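Local coordinates for protein bacterial regulatory proteins, TetR family (PDB 3NI7) that probably binds DNA as a dimeric transcriptional regulator of the TetR family, through a predicted helix-turn-helix in its N-terminal region, at residues Val125-Arg133 with Leu147-Tyr156; Trp25-Ile33 with Ile44-Ile55. All coordinates share one frame; numbering follows the deposited sequence.

Contact 1. Residues Val125-Arg133 with Leu147-Tyr156; sequences VSRTVQWVR and LEESTLTTIY
The side chains of Arg133 and Glu149 cross at about a right angle, Glu149 CG lying over one face of the guanidinium near its rim, with NH1 of Arg133 3.5 Å from it. The same group turns its edge to the backbone, where Arg133 NH2 donates to Leu147 O at 2.7 Å, nearly straight at 163°; NE of Arg133 adds a weak bond to that oxygen. With CG anti to the backbone N and the chain extended to NE, Arg133 reaches the turn just before helix 149-164, whose N-cap is Glu148. One turn back, Gln130 NE2 donates to Glu149 OE2 at 2.9 Å, in its own amide plane but from above the carboxylate, the two planes 75° apart. Ser150 of the second subunit also bonds that oxygen.

Deeper in, Val129 splits its branches. CG1 faces Thr153 OG1 at 3.5 Å, a hydroxyl already committed to Glu149 O, while CG2 of Val129 meets Tyr156 CD2 at 3.8 Å, oblique to the ring. Thr128 crosses that tyrosine at about a right angle, its CG2 3.6 Å from Tyr156 OH. The short helical segments cross at 114° with axes 10.2 Å apart, joining two helices of the C-terminal domain at the dimer interface. The Glu149 carboxylate is thus gripped from within its own chain and across the interface, and nearby Arg133 would be expected to stabilise its negative charge.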
loop_
_atom_site.group_PDB
_atom_site.type_symbol
_atom_site.label_atom_id
_atom_site.label_comp_id
_atom_site.label_asym_id
_atom_site.label_seq_id
_atom_site.Cartn_x
_atom_site.Cartn_y
_atom_site.Cartn_z
ATOM N N VAL A 125 -2.282 10.355 -4.135
ATOM C CA VAL A 125 -3.102 9.473 -3.333
ATOM C C VAL A 125 -3.992 10.249 -2.363
ATOM O O VAL A 125 -5.192 10.023 -2.327
ATOM C CB VAL A 125 -2.218 8.490 -2.556
ATOM C CG1 VAL A 125 -2.958 7.893 -1.396
ATOM C CG2 VAL A 125 -1.705 7.395 -3.478
ATOM N N SER A 126 -3.414 11.160 -1.582
ATOM C CA SER A 126 -4.178 11.871 -0.569
ATOM C C SER A 126 -5.302 12.651 -1.201
ATOM O O SER A 126 -6.445 12.506 -0.814
ATOM C CB SER A 126 -3.313 12.808 0.257
ATOM O OG SER A 126 -2.338 12.072 0.953
ATOM N N ARG A 127 -5.006 13.459 -2.209
ATOM C CA ARG A 127 -6.080 14.252 -2.822
ATOM C C ARG A 127 -7.154 13.323 -3.315
ATOM O O ARG A 127 -8.342 13.597 -3.177
ATOM C CB ARG A 127 -5.617 15.093 -4.004
ATOM C CG ARG A 127 -6.753 16.117 -4.436
ATOM C CD ARG A 127 -6.440 16.902 -5.757
ATOM N NE ARG A 127 -7.333 18.055 -6.029
ATOM C CZ ARG A 127 -8.540 17.987 -6.609
ATOM N NH1 ARG A 127 -9.066 16.811 -6.970
ATOM N NH2 ARG A 127 -9.236 19.107 -6.821
ATOM N N THR A 128 -6.720 12.230 -3.929
ATOM C CA THR A 128 -7.672 11.285 -4.534
ATOM C C THR A 128 -8.600 10.707 -3.479
ATOM O O THR A 128 -9.830 10.763 -3.583
ATOM C CB THR A 128 -6.956 10.129 -5.239
ATOM O OG1 THR A 128 -5.862 10.622 -6.049
ATOM C CG2 THR A 128 -7.936 9.419 -6.096
ATOM N N VAL A 129 -7.982 10.215 -2.419
ATOM C CA VAL A 129 -8.710 9.676 -1.318
ATOM C C VAL A 129 -9.618 10.715 -0.720
ATOM O O VAL A 129 -10.745 10.399 -0.321
ATOM C CB VAL A 129 -7.741 9.104 -0.254
ATOM C CG1 VAL A 129 -8.389 9.029 1.173
ATOM C CG2 VAL A 129 -7.241 7.717 -0.728
ATOM N N GLN A 130 -9.148 11.944 -0.597
ATOM C CA GLN A 130 -9.957 12.938 0.119
ATOM C C GLN A 130 -11.054 13.450 -0.771
ATOM O O GLN A 130 -12.128 13.834 -0.307
ATOM C CB GLN A 130 -9.098 14.054 0.607
ATOM C CG GLN A 130 -8.184 13.580 1.700
ATOM C CD GLN A 130 -7.204 14.600 2.090
ATOM O OE1 GLN A 130 -7.116 15.656 1.459
ATOM N NE2 GLN A 130 -6.454 14.318 3.148
ATOM N N TRP A 131 -10.771 13.378 -2.064
ATOM C CA TRP A 131 -11.674 13.785 -3.107
ATOM C C TRP A 131 -12.805 12.773 -3.204
ATOM O O TRP A 131 -13.959 13.146 -3.377
ATOM C CB TRP A 131 -10.925 13.848 -4.460
ATOM C CG TRP A 131 -11.809 14.309 -5.529
ATOM C CD1 TRP A 131 -11.997 15.567 -5.895
ATOM C CD2 TRP A 131 -12.713 13.530 -6.313
ATOM N NE1 TRP A 131 -12.945 15.653 -6.865
ATOM C CE2 TRP A 131 -13.408 14.397 -7.129
ATOM C CE3 TRP A 131 -13.009 12.179 -6.388
ATOM C CZ2 TRP A 131 -14.357 13.970 -8.041
ATOM C CZ3 TRP A 131 -13.955 11.758 -7.300
ATOM C CH2 TRP A 131 -14.618 12.653 -8.103
ATOM N N VAL A 132 -12.484 11.496 -3.142
ATOM C CA VAL A 132 -13.548 10.512 -3.275
ATOM C C VAL A 132 -14.504 10.627 -2.061
ATOM O O VAL A 132 -15.734 10.552 -2.190
ATOM C CB VAL A 132 -13.016 9.039 -3.358
ATOM C CG1 VAL A 132 -14.153 8.129 -3.574
ATOM C CG2 VAL A 132 -12.043 8.873 -4.465
ATOM N N ARG A 133 -13.889 10.831 -0.900
ATOM C CA ARG A 133 -14.588 10.849 0.386
ATOM C C ARG A 133 -15.602 12.014 0.356
ATOM O O ARG A 133 -16.813 11.831 0.622
ATOM C CB ARG A 133 -13.537 10.971 1.500
ATOM C CG ARG A 133 -13.981 10.693 2.936
ATOM C CD ARG A 133 -12.889 11.238 3.988
ATOM N NE ARG A 133 -12.972 10.619 5.325
ATOM C CZ ARG A 133 -12.655 11.214 6.471
ATOM N NH1 ARG A 133 -12.150 12.470 6.494
ATOM N NH2 ARG A 133 -12.805 10.532 7.610
ATOM N N LEU A 147 -15.938 7.268 7.009
ATOM C CA LEU A 147 -14.956 6.202 7.146
ATOM C C LEU A 147 -13.718 6.913 7.587
ATOM O O LEU A 147 -13.478 8.015 7.124
ATOM C CB LEU A 147 -14.643 5.642 5.782
ATOM C CG LEU A 147 -15.217 4.350 5.289
ATOM C CD1 LEU A 147 -16.683 4.540 5.150
ATOM C CD2 LEU A 147 -14.544 3.997 3.981
ATOM N N GLU A 148 -12.901 6.287 8.417
ATOM C CA GLU A 148 -11.706 6.965 8.826
ATOM C C GLU A 148 -10.794 7.039 7.560
ATOM O O GLU A 148 -10.731 6.083 6.726
ATOM C CB GLU A 148 -11.013 6.292 10.012
ATOM C CG GLU A 148 -11.766 6.433 11.304
ATOM C CD GLU A 148 -12.066 7.880 11.688
ATOM O OE1 GLU A 148 -11.147 8.776 11.648
ATOM O OE2 GLU A 148 -13.247 8.112 12.065
ATOM N N GLU A 149 -10.140 8.208 7.435
ATOM C CA GLU A 149 -9.247 8.493 6.344
ATOM C C GLU A 149 -8.249 7.372 6.114
ATOM O O GLU A 149 -8.039 6.981 4.977
ATOM C CB GLU A 149 -8.464 9.788 6.604
ATOM C CG GLU A 149 -9.003 11.106 5.956
ATOM C CD GLU A 149 -7.913 12.187 5.840
ATOM O OE1 GLU A 149 -7.873 13.152 6.663
ATOM O OE2 GLU A 149 -7.065 12.066 4.923
ATOM N N SER A 150 -7.610 6.866 7.165
ATOM C CA SER A 150 -6.655 5.743 6.992
ATOM C C SER A 150 -7.295 4.431 6.534
ATOM O O SER A 150 -6.697 3.651 5.799
ATOM C CB SER A 150 -5.849 5.489 8.246
ATOM O OG SER A 150 -6.628 5.788 9.368
ATOM N N THR A 151 -8.512 4.182 6.960
ATOM C CA THR A 151 -9.125 2.923 6.625
ATOM C C THR A 151 -9.328 2.985 5.146
ATOM O O THR A 151 -8.792 2.171 4.359
ATOM C CB THR A 151 -10.459 2.736 7.346
ATOM O OG1 THR A 151 -10.220 2.635 8.754
ATOM C CG2 THR A 151 -11.154 1.514 6.863
ATOM N N LEU A 152 -10.084 3.988 4.753
ATOM C CA LEU A 152 -10.326 4.181 3.326
ATOM C C LEU A 152 -9.018 4.261 2.514
ATOM O O LEU A 152 -8.952 3.763 1.413
ATOM C CB LEU A 152 -11.082 5.464 3.123
ATOM C CG LEU A 152 -11.380 5.785 1.689
ATOM C CD1 LEU A 152 -11.941 4.587 0.979
ATOM C CD2 LEU A 152 -12.335 6.954 1.754
ATOM N N THR A 153 -7.980 4.850 3.059
ATOM C CA THR A 153 -6.741 4.878 2.306
ATOM C C THR A 153 -6.218 3.479 2.184
ATOM O O THR A 153 -5.839 3.042 1.088
ATOM C CB THR A 153 -5.620 5.762 2.944
ATOM O OG1 THR A 153 -6.049 7.128 2.967
ATOM C CG2 THR A 153 -4.372 5.684 2.113
ATOM N N THR A 154 -6.186 2.780 3.315
ATOM C CA THR A 154 -5.585 1.475 3.337
ATOM C C THR A 154 -6.349 0.601 2.398
ATOM O O THR A 154 -5.782 -0.251 1.749
ATOM C CB THR A 154 -5.600 0.903 4.705
ATOM O OG1 THR A 154 -4.761 1.729 5.541
ATOM C CG2 THR A 154 -5.074 -0.536 4.682
ATOM N N ILE A 155 -7.643 0.846 2.288
ATOM C CA ILE A 155 -8.460 0.035 1.386
ATOM C C ILE A 155 -8.188 0.382 -0.056
ATOM O O ILE A 155 -8.101 -0.492 -0.934
ATOM C CB ILE A 155 -9.991 0.138 1.680
ATOM C CG1 ILE A 155 -10.336 -0.519 3.051
ATOM C CG2 ILE A 155 -10.780 -0.576 0.595
ATOM C CD1 ILE A 155 -11.676 -0.050 3.713
ATOM N N TYR A 156 -8.060 1.665 -0.323
ATOM C CA TYR A 156 -7.887 2.083 -1.715
ATOM C C TYR A 156 -6.534 1.615 -2.227
ATOM O O TYR A 156 -6.431 0.968 -3.242
ATOM C CB TYR A 156 -8.134 3.534 -1.832
ATOM C CG TYR A 156 -7.675 4.173 -3.071
ATOM C CD1 TYR A 156 -8.471 4.240 -4.215
ATOM C CD2 TYR A 156 -6.450 4.834 -3.079
ATOM C CE1 TYR A 156 -8.008 4.909 -5.376
ATOM C CE2 TYR A 156 -5.980 5.480 -4.208
ATOM C CZ TYR A 156 -6.753 5.523 -5.336
ATOM O OH TYR A 156 -6.179 6.232 -6.368
#

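Contact 2. Residues Trp25-Ile33 with Ile44-Ile55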
loop_
_atom_site.group_PDB
_atom_site.type_symbol
_atom_site.label_atom_id
_atom_site.label_comp_id
_atom_site.label_asym_id
_atom_site.label_seq_id
_atom_site.Cartn_x
_atom_site.Cartn_y
_atom_site.Cartn_z
ATOM N N TRP A 25 6.652 -0.933 -21.047
ATOM C CA TRP A 25 6.723 0.457 -20.670
ATOM C C TRP A 25 8.184 0.908 -20.725
ATOM O O TRP A 25 8.534 1.866 -21.471
ATOM C CB TRP A 25 6.155 0.639 -19.259
ATOM C CG TRP A 25 6.314 1.975 -18.736
ATOM C CD1 TRP A 25 7.057 2.351 -17.672
ATOM C CD2 TRP A 25 5.736 3.153 -19.271
ATOM N NE1 TRP A 25 6.977 3.709 -17.504
ATOM C CE2 TRP A 25 6.178 4.224 -18.485
ATOM C CE3 TRP A 25 4.888 3.409 -20.348
ATOM C CZ2 TRP A 25 5.805 5.529 -18.742
ATOM C CZ3 TRP A 25 4.517 4.711 -20.610
ATOM C CH2 TRP A 25 4.974 5.752 -19.821
ATOM N N GLU A 26 9.046 0.228 -19.966
ATOM C CA GLU A 26 10.497 0.517 -19.981
ATOM C C GLU A 26 11.047 0.771 -21.378
ATOM O O GLU A 26 11.801 1.703 -21.584
ATOM C CB GLU A 26 11.280 -0.630 -19.386
ATOM C CG GLU A 26 12.767 -0.399 -19.352
ATOM C CD GLU A 26 13.549 -1.626 -19.766
ATOM O OE1 GLU A 26 13.269 -2.736 -19.220
ATOM O OE2 GLU A 26 14.453 -1.459 -20.633
ATOM N N ALA A 27 10.640 -0.052 -22.332
ATOM C CA ALA A 27 11.057 0.075 -23.728
ATOM C C ALA A 27 10.554 1.348 -24.440
ATOM O O ALA A 27 11.062 1.709 -25.544
ATOM C CB ALA A 27 10.597 -1.138 -24.501
ATOM N N VAL A 28 9.582 2.036 -23.836
ATOM C CA VAL A 28 8.932 3.127 -24.546
ATOM C C VAL A 28 9.781 4.396 -24.558
ATOM O O VAL A 28 10.117 4.929 -23.497
ATOM C CB VAL A 28 7.601 3.516 -23.925
ATOM C CG1 VAL A 28 7.105 4.812 -24.580
ATOM C CG2 VAL A 28 6.597 2.417 -24.072
ATOM N N ARG A 29 10.110 4.873 -25.760
ATOM C CA ARG A 29 10.775 6.170 -25.965
ATOM C C ARG A 29 9.871 7.157 -26.705
ATOM O O ARG A 29 8.977 6.758 -27.463
ATOM C CB ARG A 29 12.047 5.986 -26.778
ATOM C CG ARG A 29 13.086 5.101 -26.158
ATOM C CD ARG A 29 13.629 5.665 -24.857
ATOM N NE ARG A 29 14.438 4.646 -24.191
ATOM C CZ ARG A 29 13.958 3.601 -23.523
ATOM N NH1 ARG A 29 12.646 3.426 -23.389
ATOM N NH2 ARG A 29 14.801 2.727 -22.974
ATOM N N LEU A 30 10.115 8.443 -26.476
ATOM C CA LEU A 30 9.337 9.505 -27.099
ATOM C C LEU A 30 9.480 9.500 -28.616
ATOM O O LEU A 30 8.509 9.720 -29.338
ATOM C CB LEU A 30 9.755 10.867 -26.541
ATOM C CG LEU A 30 8.991 11.373 -25.317
ATOM C CD1 LEU A 30 7.778 10.502 -25.041
ATOM C CD2 LEU A 30 9.903 11.430 -24.103
ATOM N N TYR A 31 10.694 9.254 -29.097
ATOM C CA TYR A 31 10.942 9.249 -30.532
ATOM C C TYR A 31 10.059 8.205 -31.196
ATOM O O TYR A 31 9.515 8.431 -32.276
ATOM C CB TYR A 31 12.412 8.951 -30.823
ATOM N N ASP A 32 9.917 7.060 -30.539
ATOM C CA ASP A 32 9.081 5.985 -31.050
ATOM C C ASP A 32 7.630 6.446 -31.138
ATOM O O ASP A 32 6.925 6.125 -32.094
ATOM C CB ASP A 32 9.191 4.748 -30.160
ATOM C CG ASP A 32 10.502 4.010 -30.347
ATOM O OD1 ASP A 32 10.977 3.923 -31.499
ATOM O OD2 ASP A 32 11.059 3.518 -29.344
ATOM N N ILE A 33 7.188 7.201 -30.136
ATOM C CA ILE A 33 5.811 7.698 -30.107
ATOM C C ILE A 33 5.640 8.576 -31.324
ATOM O O ILE A 33 4.639 8.493 -32.050
ATOM C CB ILE A 33 5.509 8.525 -28.827
ATOM C CG1 ILE A 33 5.655 7.676 -27.563
ATOM C CG2 ILE A 33 4.117 9.069 -28.892
ATOM C CD1 ILE A 33 5.275 8.366 -26.336
ATOM N N ILE A 44 6.278 16.151 -30.229
ATOM C CA ILE A 44 5.910 15.448 -29.005
ATOM C C ILE A 44 6.347 16.210 -27.757
ATOM O O ILE A 44 5.603 16.305 -26.781
ATOM C CB ILE A 44 6.536 14.062 -28.950
ATOM C CG1 ILE A 44 5.993 13.197 -30.080
ATOM C CG2 ILE A 44 6.204 13.408 -27.647
ATOM C CD1 ILE A 44 4.520 13.455 -30.380
ATOM N N ARG A 45 7.540 16.792 -27.802
ATOM C CA ARG A 45 8.097 17.357 -26.619
ATOM C C ARG A 45 7.415 18.672 -26.272
ATOM O O ARG A 45 7.547 19.123 -25.151
ATOM C CB ARG A 45 9.609 17.474 -26.733
ATOM C CG ARG A 45 10.340 16.146 -26.620
ATOM C CD ARG A 45 11.866 16.255 -26.481
ATOM N NE ARG A 45 12.297 17.202 -25.435
ATOM C CZ ARG A 45 12.718 16.884 -24.206
ATOM N NH1 ARG A 45 12.785 15.610 -23.802
ATOM N NH2 ARG A 45 13.050 17.855 -23.345
ATOM N N LEU A 46 6.646 19.263 -27.185
ATOM C CA LEU A 46 5.789 20.381 -26.800
ATOM C C LEU A 46 4.878 19.934 -25.638
ATOM O O LEU A 46 4.707 20.634 -24.648
ATOM C CB LEU A 46 4.922 20.838 -27.960
ATOM C CG LEU A 46 5.532 21.750 -29.043
ATOM C CD1 LEU A 46 4.624 21.776 -30.280
ATOM C CD2 LEU A 46 5.829 23.206 -28.607
ATOM N N TYR A 47 4.312 18.734 -25.774
ATOM C CA TYR A 47 3.368 18.195 -24.815
ATOM C C TYR A 47 4.050 17.484 -23.691
ATOM O O TYR A 47 3.712 17.681 -22.566
ATOM C CB TYR A 47 2.433 17.218 -25.497
ATOM C CG TYR A 47 1.630 17.905 -26.534
ATOM C CD1 TYR A 47 0.450 18.549 -26.205
ATOM C CD2 TYR A 47 2.067 17.963 -27.815
ATOM C CE1 TYR A 47 -0.288 19.219 -27.132
ATOM C CE2 TYR A 47 1.327 18.605 -28.767
ATOM C CZ TYR A 47 0.138 19.252 -28.409
ATOM O OH TYR A 47 -0.629 19.958 -29.322
ATOM N N PHE A 48 4.984 16.620 -23.999
ATOM C CA PHE A 48 5.671 15.835 -22.976
ATOM C C PHE A 48 7.183 15.931 -23.136
ATOM O O PHE A 48 7.741 15.506 -24.156
ATOM C CB PHE A 48 5.226 14.354 -23.035
ATOM C CG PHE A 48 3.743 14.167 -22.854
ATOM C CD1 PHE A 48 2.910 14.080 -23.933
ATOM C CD2 PHE A 48 3.182 14.158 -21.593
ATOM C CE1 PHE A 48 1.542 13.961 -23.753
ATOM C CE2 PHE A 48 1.828 14.071 -21.417
ATOM C CZ PHE A 48 1.004 13.966 -22.495
ATOM N N ARG A 49 7.852 16.484 -22.140
ATOM C CA ARG A 49 9.310 16.555 -22.161
ATOM C C ARG A 49 9.978 15.329 -21.525
ATOM O O ARG A 49 11.165 15.102 -21.737
ATOM C CB ARG A 49 9.761 17.849 -21.471
ATOM C CG ARG A 49 9.225 19.084 -22.197
ATOM C CD ARG A 49 9.657 20.312 -21.585
ATOM N NE ARG A 49 11.036 20.611 -21.953
ATOM C CZ ARG A 49 12.091 20.500 -21.145
ATOM N NH1 ARG A 49 11.957 20.060 -19.897
ATOM N NH2 ARG A 49 13.300 20.844 -21.590
ATOM N N GLU A 50 9.202 14.537 -20.769
ATOM C CA GLU A 50 9.702 13.357 -20.013
ATOM C C GLU A 50 8.699 12.223 -20.012
ATOM O O GLU A 50 7.509 12.449 -20.138
ATOM C CB GLU A 50 9.969 13.712 -18.550
ATOM C CG GLU A 50 11.326 14.321 -18.231
ATOM C CD GLU A 50 11.518 14.550 -16.713
ATOM O OE1 GLU A 50 10.949 13.791 -15.898
ATOM O OE2 GLU A 50 12.237 15.491 -16.323
ATOM N N LYS A 51 9.192 11.011 -19.821
ATOM C CA LYS A 51 8.363 9.813 -19.804
ATOM C C LYS A 51 7.395 9.819 -18.585
ATOM O O LYS A 51 6.198 9.498 -18.688
ATOM C CB LYS A 51 9.298 8.597 -19.796
ATOM C CG LYS A 51 8.797 7.382 -20.548
ATOM C CD LYS A 51 9.893 6.306 -20.616
ATOM C CE LYS A 51 9.299 4.889 -20.548
ATOM N NZ LYS A 51 10.320 3.824 -20.764
ATOM N N ASP A 52 7.895 10.222 -17.426
ATOM C CA ASP A 52 7.017 10.405 -16.267
ATOM C C ASP A 52 5.805 11.225 -16.652
ATOM O O ASP A 52 4.737 10.870 -16.354
ATOM C CB ASP A 52 7.721 11.204 -15.159
ATOM C CG ASP A 52 8.774 10.400 -14.415
ATOM O OD1 ASP A 52 8.429 9.271 -13.966
ATOM O OD2 ASP A 52 9.927 10.925 -14.268
ATOM N N GLU A 53 5.991 12.369 -17.291
ATOM C CA GLU A 53 4.874 13.283 -17.537
ATOM C C GLU A 53 3.696 12.531 -18.101
ATOM O O GLU A 53 2.570 12.948 -17.885
ATOM C CB GLU A 53 5.291 14.448 -18.450
ATOM C CG GLU A 53 6.154 15.478 -17.738
ATOM C CD GLU A 53 6.605 16.648 -18.633
ATOM O OE1 GLU A 53 6.136 16.774 -19.803
ATOM O OE2 GLU A 53 7.468 17.460 -18.164
ATOM N N LEU A 54 3.963 11.430 -18.814
ATOM C CA LEU A 54 2.913 10.581 -19.404
ATOM C C LEU A 54 2.106 9.755 -18.368
ATOM O O LEU A 54 0.883 9.560 -18.468
ATOM C CB LEU A 54 3.535 9.638 -20.446
ATOM C CG LEU A 54 4.164 10.253 -21.719
ATOM C CD1 LEU A 54 5.290 9.373 -22.240
ATOM C CD2 LEU A 54 3.104 10.419 -22.783
ATOM N N ILE A 55 2.822 9.245 -17.379
ATOM C CA ILE A 55 2.209 8.556 -16.288
ATOM C C ILE A 55 1.182 9.491 -15.665
ATOM O O ILE A 55 -0.011 9.126 -15.489
ATOM C CB ILE A 55 3.229 8.079 -15.247
ATOM C CG1 ILE A 55 4.295 7.215 -15.932
ATOM C CG2 ILE A 55 2.488 7.274 -14.093
ATOM C CD1 ILE A 55 5.210 6.472 -15.011
#
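Trp25 opens the first segment with one face of its indole under the aliphatic end of Lys51: CE of Lys51 lies 4.0 Å from the centroid of the five-membered ring, a CH-pi contact, and NZ of Lys51 stands 5° off the ring normal in a cation-pi arrangement. Elsewhere on the indole, Leu54 CB approaches the edge, and Ile55 CG1 comes obliquely to within 3.6 Å of Trp25 CZ2. The main chain then folds into a type I beta turn, Trp25 to Val28, that receives the ammonium. Lys51 NZ donates to Trp25 O at 2.7 Å, while Val28 N reaches that oxygen from the opposite face of its plane. At Glu26 the carbonyl is taken by Arg29, NH1 of Arg29 lying 2.6 Å from Glu26 O, the chain of Arg29 bending at chi2 (-64°) to bring NH1 back to the turn. A weak bond joins Lys51 NZ to Val28 O. Arg29 is also the N-cap of helix 30-36, the first helix of the predicted helix-turn-helix motif; helix 41-47 is the second, and Lys51 belongs to the segment leading into the next helix. Leu30 packs against both helix 41-47 and Leu54: its CG meets Ile44 CG2 at 4.2 Å, and its CD1 touches Leu54 CD1 at 3.9 Å, the two leucines lying alongside each other, running opposite ways. Ile33 adds CD1 against Leu54 CD1, while its side chain also touches Thr15 and Leu19 of helix 7-22.

How the contacts relate
The two contacts sit on opposite sides of the chain's centre, their centres 30 Å apart and their nearest atoms about 11 Å apart, without touching. Contact 2 overlaps the predicted helix-turn-helix, and no other chain of the assembly reaches its segments; contact 1 belongs to the C-terminal helices, with the second subunit within reach of 11 of its residues. Helix 51-69 connects them: its N-terminal part supplies Leu54 and Ile55 to contact 2, and farther along its Met66 touches Thr128 and Val132 of contact 1. This continuous helix is a plausible mechanical path between the DNA-binding and dimerising parts, as proposed for the corresponding connecting helix in other TetR-family regulators.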